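Side-chain contacts in apical membrane antigen 1-like protein, soluble form (Toxoplasma gondii, PDB 3ZLE), which probably takes part in host cell invasion by the sporozoite stage of the parasite, as a member of the AMA1 family associated with the moving junction: residues Leu36-Glu41 with Val206-Pro211; Gly42-Gly47 with Ser292-Gly297; Tyr144-Val149 with Asp284-His289. All coordinates share one frame; numbering follows the deposited sequence.

Contact 1 (Leu36-Glu41 with Val206-Pro211); sequences LGRDTE and VAEGNP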
ATOM      1  N   LEU A  36       3.667  10.767  -1.791  1.00 19.18           N
ATOM      2  CA  LEU A  36       4.417  11.841  -2.424  1.00 22.43           C
ATOM      3  C   LEU A  36       5.442  12.296  -1.443  1.00 24.88           C
ATOM      4  O   LEU A  36       5.565  13.478  -1.166  1.00 31.95           O
ATOM      5  CB  LEU A  36       3.484  13.001  -2.896  1.00 18.39           C
ATOM      6  CG  LEU A  36       2.547  12.736  -4.077  1.00 19.09           C
ATOM      7  CD1 LEU A  36       1.507  13.873  -4.245  1.00 22.47           C
ATOM      8  CD2 LEU A  36       3.293  12.514  -5.396  1.00 18.32           C
ATOM      9  N   GLY A  37       6.198  11.336  -0.920  1.00 27.95           N
ATOM     10  CA  GLY A  37       7.022  11.571   0.240  1.00 26.97           C
ATOM     11  C   GLY A  37       8.368  12.186  -0.100  1.00 32.20           C
ATOM     12  O   GLY A  37       9.168  12.449   0.791  1.00 31.24           O
ATOM     13  N   ARG A  38       8.620  12.415  -1.380  1.00 31.86           N
ATOM     14  CA  ARG A  38       9.885  13.001  -1.825  1.00 35.13           C
ATOM     15  C   ARG A  38       9.689  14.189  -2.754  1.00 37.12           C
ATOM     16  O   ARG A  38       8.681  14.284  -3.439  1.00 40.69           O
ATOM     17  CB  ARG A  38      10.694  11.966  -2.553  1.00 38.00           C
ATOM     18  CG  ARG A  38      11.448  11.043  -1.629  1.00 45.37           C
ATOM     19  CD  ARG A  38      12.006   9.944  -2.469  1.00 53.66           C
ATOM     20  NE  ARG A  38      13.060   9.227  -1.780  1.00 67.31           N
ATOM     21  CZ  ARG A  38      14.338   9.343  -2.085  1.00 51.63           C
ATOM     22  NH1 ARG A  38      14.718  10.205  -3.022  1.00 50.07           N
ATOM     23  NH2 ARG A  38      15.227   8.599  -1.461  1.00 50.90           N
ATOM     24  N   ASP A  39      10.720  15.016  -2.871  1.00 43.83           N
ATOM     25  CA  ASP A  39      10.753  16.058  -3.882  1.00 43.67           C
ATOM     26  C   ASP A  39      12.102  16.142  -4.563  1.00 41.65           C
ATOM     27  O   ASP A  39      13.134  15.811  -3.978  1.00 31.49           O
ATOM     28  CB  ASP A  39      10.381  17.400  -3.282  1.00 53.26           C
ATOM     29  CG  ASP A  39      10.854  17.545  -1.878  1.00 63.23           C
ATOM     30  OD1 ASP A  39      12.028  17.916  -1.694  1.00 74.57           O
ATOM     31  OD2 ASP A  39      10.043  17.322  -0.951  1.00 72.12           O
ATOM     32  N   THR A  40      12.077  16.473  -5.840  1.00 35.22           N
ATOM     33  CA  THR A  40      13.284  16.633  -6.611  1.00 38.31           C
ATOM     34  C   THR A  40      12.976  17.622  -7.693  1.00 42.05           C
ATOM     35  O   THR A  40      11.851  17.615  -8.246  1.00 40.52           O
ATOM     36  CB  THR A  40      13.670  15.319  -7.289  1.00 48.18           C
ATOM     37  OG1 THR A  40      13.674  14.279  -6.308  1.00 49.80           O
ATOM     38  CG2 THR A  40      15.044  15.424  -7.967  1.00 38.91           C
ATOM     39  N   GLU A  41      13.939  18.510  -7.955  1.00 43.28           N
ATOM     40  CA  GLU A  41      13.828  19.492  -9.028  1.00 34.32           C
ATOM     41  C   GLU A  41      12.528  20.281  -8.959  1.00 32.70           C
ATOM     42  O   GLU A  41      11.973  20.665  -9.984  1.00 35.35           O
ATOM     43  CB  GLU A  41      13.962  18.830 -10.390  1.00 32.41           C
ATOM     44  CG  GLU A  41      15.263  18.042 -10.583  1.00 37.45           C
ATOM     45  CD  GLU A  41      15.336  17.382 -11.948  1.00 44.96           C
ATOM     46  OE1 GLU A  41      14.301  17.350 -12.654  1.00 54.02           O
ATOM     47  OE2 GLU A  41      16.413  16.876 -12.318  1.00 58.84           O
ATOM     48  N   VAL A 206      11.548   1.420  -4.048  1.00 25.01           N
ATOM     49  CA  VAL A 206      11.516  -0.009  -3.753  1.00 21.70           C
ATOM     50  C   VAL A 206      12.811  -0.593  -4.251  1.00 20.77           C
ATOM     51  O   VAL A 206      13.327  -1.467  -3.653  1.00 24.70           O
ATOM     52  CB  VAL A 206      10.278  -0.705  -4.422  1.00 28.85           C
ATOM     53  CG1 VAL A 206      10.331  -2.232  -4.287  1.00 20.64           C
ATOM     54  CG2 VAL A 206       9.011  -0.203  -3.799  1.00 18.28           C
ATOM     55  N   ALA A 207      13.364  -0.090  -5.349  1.00 23.67           N
ATOM     56  CA  ALA A 207      14.542  -0.743  -5.892  1.00 30.95           C
ATOM     57  C   ALA A 207      15.850  -0.444  -5.153  1.00 31.07           C
ATOM     58  O   ALA A 207      16.844  -1.150  -5.334  1.00 30.36           O
ATOM     59  CB  ALA A 207      14.690  -0.469  -7.379  1.00 29.84           C
ATOM     60  N   GLU A 208      15.814   0.547  -4.271  1.00 35.11           N
ATOM     61  CA  GLU A 208      17.020   1.198  -3.777  1.00 32.98           C
ATOM     62  C   GLU A 208      17.685   0.326  -2.742  1.00 33.51           C
ATOM     63  O   GLU A 208      17.071  -0.067  -1.790  1.00 30.27           O
ATOM     64  CB  GLU A 208      16.679   2.546  -3.148  1.00 38.49           C
ATOM     65  CG  GLU A 208      17.887   3.440  -2.992  1.00 44.14           C
ATOM     66  CD  GLU A 208      17.531   4.887  -2.756  1.00 50.43           C
ATOM     67  OE1 GLU A 208      16.969   5.197  -1.678  1.00 51.41           O
ATOM     68  OE2 GLU A 208      17.922   5.727  -3.598  1.00 45.46           O
ATOM     69  N   GLY A 209      18.965   0.028  -2.925  1.00 36.11           N
ATOM     70  CA  GLY A 209      19.599  -0.950  -2.056  1.00 27.43           C
ATOM     71  C   GLY A 209      19.364  -2.332  -2.625  1.00 31.22           C
ATOM     72  O   GLY A 209      19.842  -2.643  -3.721  1.00 27.15           O
ATOM     73  N   ASN A 210      18.642  -3.166  -1.895  1.00 24.20           N
ATOM     74  CA  ASN A 210      18.286  -4.461  -2.414  1.00 23.16           C
ATOM     75  C   ASN A 210      16.826  -4.451  -2.874  1.00 22.25           C
ATOM     76  O   ASN A 210      15.923  -4.411  -2.048  1.00 25.41           O
ATOM     77  CB  ASN A 210      18.449  -5.514  -1.343  1.00 20.75           C
ATOM     78  CG  ASN A 210      17.894  -6.873  -1.764  1.00 25.62           C
ATOM     79  OD1 ASN A 210      17.784  -7.208  -2.952  1.00 28.94           O
ATOM     80  ND2 ASN A 210      17.538  -7.650  -0.789  1.00 24.38           N
ATOM     81  N   PRO A 211      16.616  -4.552  -4.178  1.00 17.84           N
ATOM     82  CA  PRO A 211      15.281  -4.364  -4.785  1.00 18.50           C
ATOM     83  C   PRO A 211      14.328  -5.472  -4.353  1.00 17.55           C
ATOM     84  O   PRO A 211      13.136  -5.342  -4.490  1.00 16.94           O
ATOM     85  CB  PRO A 211      15.554  -4.451  -6.298  1.00 17.14           C
ATOM     86  CG  PRO A 211      17.072  -4.280  -6.448  1.00 22.35           C
ATOM     87  CD  PRO A 211      17.676  -4.818  -5.186  1.00 18.95           C
TER
HETATM   88  O   HOH W   1      17.694   8.077  -0.936  1.00 48.75           O

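Contact 2 (Gly42-Gly47 with Ser292-Gly297); sequences GYREVG and SSPKSG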
ATOM      1  N   GLY A  42      11.995  20.437  -7.753  1.00 36.31           N
ATOM      2  CA  GLY A  42      10.729  21.172  -7.569  1.00 30.56           C
ATOM      3  C   GLY A  42       9.448  20.334  -7.655  1.00 42.12           C
ATOM      4  O   GLY A  42       8.362  20.854  -7.416  1.00 43.47           O
ATOM      5  N   TYR A  43       9.556  19.021  -7.887  1.00 36.86           N
ATOM      6  CA  TYR A  43       8.331  18.197  -7.944  1.00 34.70           C
ATOM      7  C   TYR A  43       8.204  17.160  -6.838  1.00 40.86           C
ATOM      8  O   TYR A  43       9.198  16.529  -6.454  1.00 34.46           O
ATOM      9  CB  TYR A  43       8.196  17.520  -9.284  1.00 30.09           C
ATOM     10  CG  TYR A  43       8.191  18.461 -10.427  1.00 32.16           C
ATOM     11  CD1 TYR A  43       6.990  19.009 -10.908  1.00 37.73           C
ATOM     12  CD2 TYR A  43       9.371  18.763 -11.088  1.00 31.79           C
ATOM     13  CE1 TYR A  43       6.980  19.835 -12.024  1.00 37.52           C
ATOM     14  CE2 TYR A  43       9.386  19.623 -12.178  1.00 41.89           C
ATOM     15  CZ  TYR A  43       8.197  20.168 -12.637  1.00 41.96           C
ATOM     16  OH  TYR A  43       8.232  20.991 -13.744  1.00 45.85           O
ATOM     17  N   ARG A  44       6.962  16.908  -6.414  1.00 32.43           N
ATOM     18  CA  ARG A  44       6.677  15.788  -5.495  1.00 32.26           C
ATOM     19  C   ARG A  44       6.931  14.427  -6.171  1.00 29.79           C
ATOM     20  O   ARG A  44       6.630  14.234  -7.355  1.00 25.67           O
ATOM     21  CB  ARG A  44       5.242  15.886  -4.979  1.00 30.55           C
ATOM     22  CG  ARG A  44       4.838  17.313  -4.738  1.00 28.33           C
ATOM     23  CD  ARG A  44       3.812  17.449  -3.625  1.00 27.76           C
ATOM     24  NE  ARG A  44       4.137  16.612  -2.487  1.00 28.21           N
ATOM     25  CZ  ARG A  44       3.243  16.216  -1.584  1.00 30.11           C
ATOM     26  NH1 ARG A  44       1.976  16.611  -1.678  1.00 28.48           N
ATOM     27  NH2 ARG A  44       3.636  15.528  -0.533  1.00 21.45           N
ATOM     28  N   GLU A  45       7.634  13.553  -5.469  1.00 24.95           N
ATOM     29  CA  GLU A  45       8.149  12.327  -6.079  1.00 26.49           C
ATOM     30  C   GLU A  45       7.690  11.157  -5.198  1.00 24.08           C
ATOM     31  O   GLU A  45       7.604  11.312  -3.955  1.00 25.64           O
ATOM     32  CB  GLU A  45       9.679  12.425  -6.167  1.00 23.28           C
ATOM     33  CG  GLU A  45      10.386  11.228  -6.753  1.00 22.49           C
ATOM     34  CD  GLU A  45      11.893  11.434  -6.822  1.00 29.84           C
ATOM     35  OE1 GLU A  45      12.484  11.746  -5.769  1.00 32.13           O
ATOM     36  OE2 GLU A  45      12.488  11.300  -7.925  1.00 33.05           O
ATOM     37  N   VAL A  46       7.210  10.076  -5.829  1.00 17.70           N
ATOM     38  CA  VAL A  46       6.689   8.899  -5.068  1.00 17.67           C
ATOM     39  C   VAL A  46       7.849   8.275  -4.352  1.00 17.98           C
ATOM     40  O   VAL A  46       8.870   7.999  -4.966  1.00 21.03           O
ATOM     41  CB  VAL A  46       6.047   7.819  -6.009  1.00 22.19           C
ATOM     42  CG1 VAL A  46       5.356   6.700  -5.199  1.00 20.08           C
ATOM     43  CG2 VAL A  46       5.035   8.460  -6.951  1.00 22.77           C
ATOM     44  N   GLY A  47       7.692   7.981  -3.057  1.00 21.55           N
ATOM     45  CA  GLY A  47       8.854   7.696  -2.224  1.00 16.18           C
ATOM     46  C   GLY A  47       8.869   6.495  -1.283  1.00 19.54           C
ATOM     47  O   GLY A  47       9.908   6.165  -0.755  1.00 22.89           O
ATOM     48  N   SER A 292       4.614  23.896   1.803  1.00 54.93           N
ATOM     49  CA  SER A 292       3.602  23.294   2.687  1.00 59.50           C
ATOM     50  C   SER A 292       3.127  21.855   2.320  1.00 53.07           C
ATOM     51  O   SER A 292       2.151  21.352   2.897  1.00 49.43           O
ATOM     52  CB  SER A 292       2.403  24.233   2.841  1.00 55.15           C
ATOM     53  OG  SER A 292       1.480  24.088   1.771  1.00 62.11           O
ATOM     54  N   SER A 293       3.782  21.221   1.348  1.00 44.19           N
ATOM     55  CA  SER A 293       3.390  19.861   0.923  1.00 41.83           C
ATOM     56  C   SER A 293       3.534  18.883   2.072  1.00 35.56           C
ATOM     57  O   SER A 293       4.622  18.714   2.611  1.00 44.79           O
ATOM     58  CB  SER A 293       4.234  19.394  -0.264  1.00 37.49           C
ATOM     59  OG  SER A 293       3.935  20.152  -1.427  1.00 39.15           O
ATOM     60  N   PRO A 294       2.441  18.214   2.439  1.00 27.52           N
ATOM     61  CA  PRO A 294       2.465  17.307   3.583  1.00 30.72           C
ATOM     62  C   PRO A 294       3.285  16.054   3.317  1.00 31.41           C
ATOM     63  O   PRO A 294       3.248  15.485   2.220  1.00 30.93           O
ATOM     64  CB  PRO A 294       0.979  16.928   3.790  1.00 28.45           C
ATOM     65  CG  PRO A 294       0.193  17.699   2.778  1.00 30.69           C
ATOM     66  CD  PRO A 294       1.159  18.190   1.727  1.00 31.57           C
ATOM     67  N   LYS A 295       3.941  15.574   4.349  1.00 32.45           N
ATOM     68  CA  LYS A 295       4.532  14.258   4.310  1.00 31.37           C
ATOM     69  C   LYS A 295       4.136  13.481   5.547  1.00 29.84           C
ATOM     70  O   LYS A 295       4.563  13.789   6.641  1.00 30.34           O
ATOM     71  CB  LYS A 295       6.039  14.368   4.177  1.00 33.87           C
ATOM     72  CG  LYS A 295       6.483  15.029   2.877  1.00 31.51           C
ATOM     73  CD  LYS A 295       7.982  15.277   2.902  1.00 41.95           C
ATOM     74  CE  LYS A 295       8.548  15.409   1.505  1.00 43.42           C
ATOM     75  NZ  LYS A 295       9.077  16.770   1.267  1.00 53.56           N
ATOM     76  N   SER A 296       3.219  12.531   5.371  1.00 29.21           N
ATOM     77  CA  SER A 296       2.816  11.629   6.448  1.00 26.94           C
ATOM     78  C   SER A 296       4.031  10.893   7.032  1.00 20.39           C
ATOM     79  O   SER A 296       4.043  10.553   8.193  1.00 28.63           O
ATOM     80  CB  SER A 296       1.820  10.615   5.903  1.00 27.65           C
ATOM     81  OG  SER A 296       2.447   9.810   4.902  1.00 34.06           O
ATOM     82  N   GLY A 297       5.059  10.670   6.249  1.00 22.59           N
ATOM     83  CA  GLY A 297       6.157   9.725   6.704  1.00 23.26           C
ATOM     84  C   GLY A 297       5.657   8.313   6.953  1.00 25.72           C
ATOM     85  O   GLY A 297       6.344   7.513   7.588  1.00 29.43           O
TER

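Contact 3 (Tyr144-Val149 with Asp284-His289); sequences YKYPFV and DFWPVH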
ATOM      1  N   TYR A 144      14.374  13.078 -11.674  1.00 32.16           N
ATOM      2  CA  TYR A 144      13.090  12.572 -11.165  1.00 38.78           C
ATOM      3  C   TYR A 144      12.983  11.065 -11.383  1.00 30.47           C
ATOM      4  O   TYR A 144      13.313  10.573 -12.456  1.00 30.48           O
ATOM      5  CB  TYR A 144      11.942  13.263 -11.912  1.00 31.47           C
ATOM      6  CG  TYR A 144      10.594  13.129 -11.242  1.00 35.46           C
ATOM      7  CD1 TYR A 144      10.217  14.000 -10.244  1.00 31.29           C
ATOM      8  CD2 TYR A 144       9.664  12.174 -11.671  1.00 30.43           C
ATOM      9  CE1 TYR A 144       8.981  13.904  -9.636  1.00 30.86           C
ATOM     10  CE2 TYR A 144       8.452  12.046 -11.044  1.00 29.54           C
ATOM     11  CZ  TYR A 144       8.103  12.921 -10.022  1.00 31.21           C
ATOM     12  OH  TYR A 144       6.861  12.832  -9.394  1.00 26.05           O
ATOM     13  N   LYS A 145      12.461  10.342 -10.396  1.00 30.85           N
ATOM     14  CA  LYS A 145      12.153   8.910 -10.585  1.00 33.16           C
ATOM     15  C   LYS A 145      10.649   8.622 -10.702  1.00 31.21           C
ATOM     16  O   LYS A 145       9.896   8.819  -9.743  1.00 35.97           O
ATOM     17  CB  LYS A 145      12.728   8.092  -9.443  1.00 38.00           C
ATOM     18  CG  LYS A 145      14.197   8.329  -9.175  1.00 31.70           C
ATOM     19  CD  LYS A 145      15.035   7.531 -10.126  1.00 36.47           C
ATOM     20  CE  LYS A 145      16.452   7.415  -9.576  1.00 39.65           C
ATOM     21  NZ  LYS A 145      17.384   7.270 -10.713  1.00 40.44           N
ATOM     22  N   TYR A 146      10.265   7.997 -11.815  1.00 31.26           N
ATOM     23  CA  TYR A 146       8.912   7.450 -12.015  1.00 27.98           C
ATOM     24  C   TYR A 146       8.543   6.330 -11.040  1.00 30.05           C
ATOM     25  O   TYR A 146       9.420   5.597 -10.569  1.00 32.97           O
ATOM     26  CB  TYR A 146       8.784   6.900 -13.431  1.00 24.04           C
ATOM     27  CG  TYR A 146       9.028   7.918 -14.525  1.00 25.83           C
ATOM     28  CD1 TYR A 146       8.291   9.119 -14.593  1.00 26.60           C
ATOM     29  CD2 TYR A 146       9.949   7.658 -15.541  1.00 25.08           C
ATOM     30  CE1 TYR A 146       8.425   9.988 -15.697  1.00 24.26           C
ATOM     31  CE2 TYR A 146      10.088   8.521 -16.631  1.00 27.59           C
ATOM     32  CZ  TYR A 146       9.356   9.689 -16.701  1.00 30.33           C
ATOM     33  OH  TYR A 146       9.579  10.579 -17.785  1.00 26.29           O
ATOM     34  N   PRO A 147       7.249   6.213 -10.696  1.00 28.80           N
ATOM     35  CA  PRO A 147       6.758   5.034  -9.980  1.00 27.70           C
ATOM     36  C   PRO A 147       6.448   3.915 -10.973  1.00 23.52           C
ATOM     37  O   PRO A 147       6.368   4.168 -12.176  1.00 23.73           O
ATOM     38  CB  PRO A 147       5.431   5.527  -9.375  1.00 23.68           C
ATOM     39  CG  PRO A 147       4.942   6.538 -10.362  1.00 23.57           C
ATOM     40  CD  PRO A 147       6.197   7.247 -10.834  1.00 30.08           C
ATOM     41  N   PHE A 148       6.070   2.748 -10.463  1.00 20.60           N
ATOM     42  CA  PHE A 148       5.780   1.633 -11.371  1.00 20.33           C
ATOM     43  C   PHE A 148       4.500   0.923 -10.960  1.00 19.34           C
ATOM     44  O   PHE A 148       4.065   1.027  -9.825  1.00 17.34           O
ATOM     45  CB  PHE A 148       6.950   0.650 -11.315  1.00 18.64           C
ATOM     46  CG  PHE A 148       7.029  -0.093 -10.017  1.00 17.33           C
ATOM     47  CD1 PHE A 148       6.259  -1.232  -9.807  1.00 18.04           C
ATOM     48  CD2 PHE A 148       7.755   0.427  -8.956  1.00 17.90           C
ATOM     49  CE1 PHE A 148       6.330  -1.916  -8.588  1.00 19.12           C
ATOM     50  CE2 PHE A 148       7.818  -0.210  -7.739  1.00 16.45           C
ATOM     51  CZ  PHE A 148       7.097  -1.386  -7.538  1.00 18.82           C
ATOM     52  N   VAL A 149       3.989   0.086 -11.853  1.00 18.43           N
ATOM     53  CA  VAL A 149       2.925  -0.816 -11.514  1.00 17.16           C
ATOM     54  C   VAL A 149       3.266  -2.148 -12.137  1.00 23.23           C
ATOM     55  O   VAL A 149       3.611  -2.223 -13.346  1.00 20.40           O
ATOM     56  CB  VAL A 149       1.572  -0.329 -12.070  1.00 21.94           C
ATOM     57  CG1 VAL A 149       0.517  -1.419 -11.895  1.00 17.30           C
ATOM     58  CG2 VAL A 149       1.113   0.954 -11.350  1.00 19.04           C
ATOM     59  N   ASP A 284       0.760  18.408 -16.944  1.00 38.63           N
ATOM     60  CA  ASP A 284       1.235  18.458 -15.586  1.00 40.60           C
ATOM     61  C   ASP A 284       1.234  17.063 -14.945  1.00 40.38           C
ATOM     62  O   ASP A 284       0.443  16.776 -14.060  1.00 37.74           O
ATOM     63  CB  ASP A 284       0.376  19.444 -14.780  1.00 52.48           C
ATOM     64  CG  ASP A 284       0.612  20.896 -15.195  1.00 50.29           C
ATOM     65  OD1 ASP A 284       1.643  21.169 -15.854  1.00 58.58           O
ATOM     66  OD2 ASP A 284      -0.194  21.767 -14.809  1.00 64.35           O
ATOM     67  N   PHE A 285       2.174  16.228 -15.381  1.00 38.16           N
ATOM     68  CA  PHE A 285       2.241  14.849 -14.956  1.00 34.55           C
ATOM     69  C   PHE A 285       2.712  14.697 -13.526  1.00 32.38           C
ATOM     70  O   PHE A 285       2.536  13.655 -12.946  1.00 34.79           O
ATOM     71  CB  PHE A 285       3.126  14.032 -15.902  1.00 29.75           C
ATOM     72  CG  PHE A 285       2.564  13.884 -17.298  1.00 28.37           C
ATOM     73  CD1 PHE A 285       1.304  14.387 -17.620  1.00 28.65           C
ATOM     74  CD2 PHE A 285       3.322  13.308 -18.302  1.00 25.61           C
ATOM     75  CE1 PHE A 285       0.823  14.314 -18.913  1.00 29.20           C
ATOM     76  CE2 PHE A 285       2.818  13.180 -19.587  1.00 31.19           C
ATOM     77  CZ  PHE A 285       1.564  13.687 -19.897  1.00 30.55           C
ATOM     78  N   TRP A 286       3.439  15.695 -13.006  1.00 37.90           N
ATOM     79  CA  TRP A 286       4.015  15.585 -11.664  1.00 27.93           C
ATOM     80  C   TRP A 286       3.531  16.729 -10.769  1.00 33.17           C
ATOM     81  O   TRP A 286       3.591  17.880 -11.157  1.00 43.09           O
ATOM     82  CB  TRP A 286       5.570  15.551 -11.706  1.00 32.24           C
ATOM     83  CG  TRP A 286       6.236  14.664 -12.808  1.00 26.13           C
ATOM     84  CD1 TRP A 286       5.692  13.594 -13.437  1.00 31.10           C
ATOM     85  CD2 TRP A 286       7.592  14.773 -13.304  1.00 28.66           C
ATOM     86  NE1 TRP A 286       6.595  13.050 -14.347  1.00 25.70           N
ATOM     87  CE2 TRP A 286       7.741  13.800 -14.328  1.00 27.25           C
ATOM     88  CE3 TRP A 286       8.628  15.695 -13.097  1.00 29.12           C
ATOM     89  CZ2 TRP A 286       8.906  13.674 -15.081  1.00 30.37           C
ATOM     90  CZ3 TRP A 286       9.813  15.559 -13.837  1.00 31.39           C
ATOM     91  CH2 TRP A 286       9.943  14.537 -14.814  1.00 33.38           C
ATOM     92  N   PRO A 287       3.125  16.414  -9.530  1.00 32.12           N
ATOM     93  CA  PRO A 287       2.641  17.420  -8.603  1.00 38.05           C
ATOM     94  C   PRO A 287       3.759  18.370  -8.217  1.00 38.81           C
ATOM     95  O   PRO A 287       4.839  17.919  -7.826  1.00 40.77           O
ATOM     96  CB  PRO A 287       2.209  16.590  -7.383  1.00 32.39           C
ATOM     97  CG  PRO A 287       1.861  15.257  -7.960  1.00 31.43           C
ATOM     98  CD  PRO A 287       2.855  15.045  -9.052  1.00 28.07           C
ATOM     99  N   VAL A 288       3.508  19.677  -8.292  1.00 36.68           N
ATOM    100  CA  VAL A 288       4.568  20.602  -7.905  1.00 34.75           C
ATOM    101  C   VAL A 288       4.755  20.655  -6.394  1.00 36.30           C
ATOM    102  O   VAL A 288       3.792  20.518  -5.626  1.00 34.81           O
ATOM    103  CB  VAL A 288       4.527  22.009  -8.626  1.00 37.96           C
ATOM    104  CG1 VAL A 288       3.354  22.150  -9.583  1.00 28.99           C
ATOM    105  CG2 VAL A 288       4.647  23.172  -7.646  1.00 30.63           C
ATOM    106  N   HIS A 289       6.012  20.651  -5.976  1.00 37.90           N
ATOM    107  CA  HIS A 289       6.343  20.608  -4.564  1.00 44.82           C
ATOM    108  C   HIS A 289       6.296  22.016  -3.963  1.00 52.25           C
ATOM    109  O   HIS A 289       6.996  22.923  -4.422  1.00 50.15           O
ATOM    110  CB  HIS A 289       7.725  19.994  -4.338  1.00 43.24           C
ATOM    111  CG  HIS A 289       8.185  20.072  -2.913  1.00 52.13           C
ATOM    112  ND1 HIS A 289       7.448  19.560  -1.866  1.00 60.27           N
ATOM    113  CD2 HIS A 289       9.247  20.696  -2.351  1.00 58.55           C
ATOM    114  CE1 HIS A 289       8.062  19.823  -0.727  1.00 65.95           C
ATOM    115  NE2 HIS A 289       9.151  20.519  -0.993  1.00 59.82           N
TER

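Contact 1 (Leu36-Glu41 with Val206-Pro211)
Arg38 NH2 and Glu208 OE1 form a long salt bridge, which a water also spans. The two backbones are far apart, with Arg38 CA 13.9 Å from Glu208 CA, and the side chains come from opposite directions to span that distance. The CB of Arg38 points toward the 206-211 loop, and CG and CD continue this course to NE in an extended chain (chi2 171°, chi3 163°). The methylenes CB, CG and CD act as a spacer that carries the guanidinium, which begins at NE, away from strand 38-40. The last torsion turns the flat group across the line of the chain, and its positive charge makes a cation-pi contact with Phe205, the residue before Val206. NH1 forms only a long, weak ion pair with Glu45 OE1; Glu45 is also the residue that Gly37 and Arg38 face together in a classic beta bulge. NH2 reaches furthest, ending 3.8 Å from Glu208 OE1. The guanidinium and carboxylate planes are inclined at 60°, so the two groups do not form the flat, two-pronged pair of a close Arg-Glu bridge. Instead, Arg38 NH2 donates to a water at 2.6 Å that lies in the guanidinium plane at its edge, and this water donates to Glu208 OE1 at 3.1 Å, closing a compact triangle. The other carboxylate oxygen, OE2, is hydrogen-bonded to Tyr129 OH on helix 120-129, which steadies the acid. Glu208 also touches a crystal neighbour, so its exact position may partly reflect lattice packing. With both partners at the protein surface and little area buried, the chemistry implies a modest, water-mediated electrostatic tie between the hairpin strand and the loop, rather than a rigid lock.

Contact 2 (Gly42-Gly47 with Ser292-Gly297)
Arg44 lays its guanidinium over the side chain of Ser293, whose CB sits 3.5 Å from the guanidinium plane, above its centre. Ser293 OG runs alongside the aliphatic part of the arginine, 3.5 Å from Arg44 CD, and is itself held by the backbone N of Glu290. The arginine chain bends at its third torsion (chi3 43°), which swings the flat group back across the 292-297 loop. There it crosses the ring of Pro294 at about a right angle, with Arg44 NH1 3.8 Å from Pro294 CD. NH2 finds the carbonyl oxygen of Pro294 at its edge, near the guanidinium plane; at 2.8 Å this bond is short, but its angle at the hydrogen of 123° makes it weak. Two more carbonyls share the charge: NH1 donates to Asp269 O, and NH2 bonds weakly to Leu36 O. A buried positive group is thus met largely by backbone dipoles, an arrangement likely to disperse its charge. Lys295 runs past NH2 with its CG, and its ammonium, 5.9 Å away from Arg44 NH2, is drawn instead into a salt bridge with Asp39. The backbone of Arg44 is also paired with Pro287, so the strand holds this long loop both by its main chain and by its side chain. Arg44 belongs to a beta-hairpin of strands 38-40 and 43-45 with a two-residue loop, Glu41-Gly42, in the conformation of a type I' turn, against whose second strand the loop before strand 303-308 is packed.

Contact 3 (Tyr144-Val149 with Asp284-His289)
The backbones of 144-149 and 284-289 stay well apart: the nearest CA atoms, those of Tyr146 and Trp286, are 9.5 Å from each other, and side chains bridge the interval. The first segment is a loop that enters strand 148-151, the middle strand of the five-stranded antiparallel sheet of this AMA1 region, which belongs to the PAN clan; the second is irregular. The motif joining them is an offset aromatic stack. Tyr144 and the six-membered ring of Trp286 lie almost exactly parallel, planes at 1° and centroids 3.9 Å apart. They run in opposite senses: Tyr144 CB lies over the outer end of the indole, 3.7 Å from Trp286 CZ3, while Tyr144 OH reaches back to Trp286 CB at 3.8 Å. The tyrosine ring swings away from its own backbone N (chi1 -164°), which lays it flat on the indole. Tyr146 adds an oblique contact, its CE1 3.8 Å from Trp286 CZ2. Tyr43 of the neighbouring hairpin packs edge-to-face with Trp286, adding a further aromatic to the cluster. All three residues of the contact are buried, and their polar atoms are satisfied: Tyr144 OH is hydrogen-bonded to Arg44 O and Ser163 OG, Tyr146 OH to Val134 N, and the indole NE1 of Trp286 donates to Ser161 O.

From the N terminus, after two short helices, the chain forms the hairpin of strands 38-40 and 43-45, and its two halves open contacts 1 and 2. Contact 3 begins next, at 144-149. The loop opened at 36-41 closes at 206-211, after strand 199-202, completing contact 1; contact 3 then closes at 284-289 and contact 2 at 292-297. Contact 3 is therefore nested inside contact 2, whereas contact 1 crosses both. Strand pairing within the hairpin links contacts 1 and 2, and the hydrogen bond from the backbone N of Lys145 to Glu45 OE2 links contacts 2 and 3. Together they fasten the hairpin, the approaches to the five-stranded sheet and the long loop before strand 303-308.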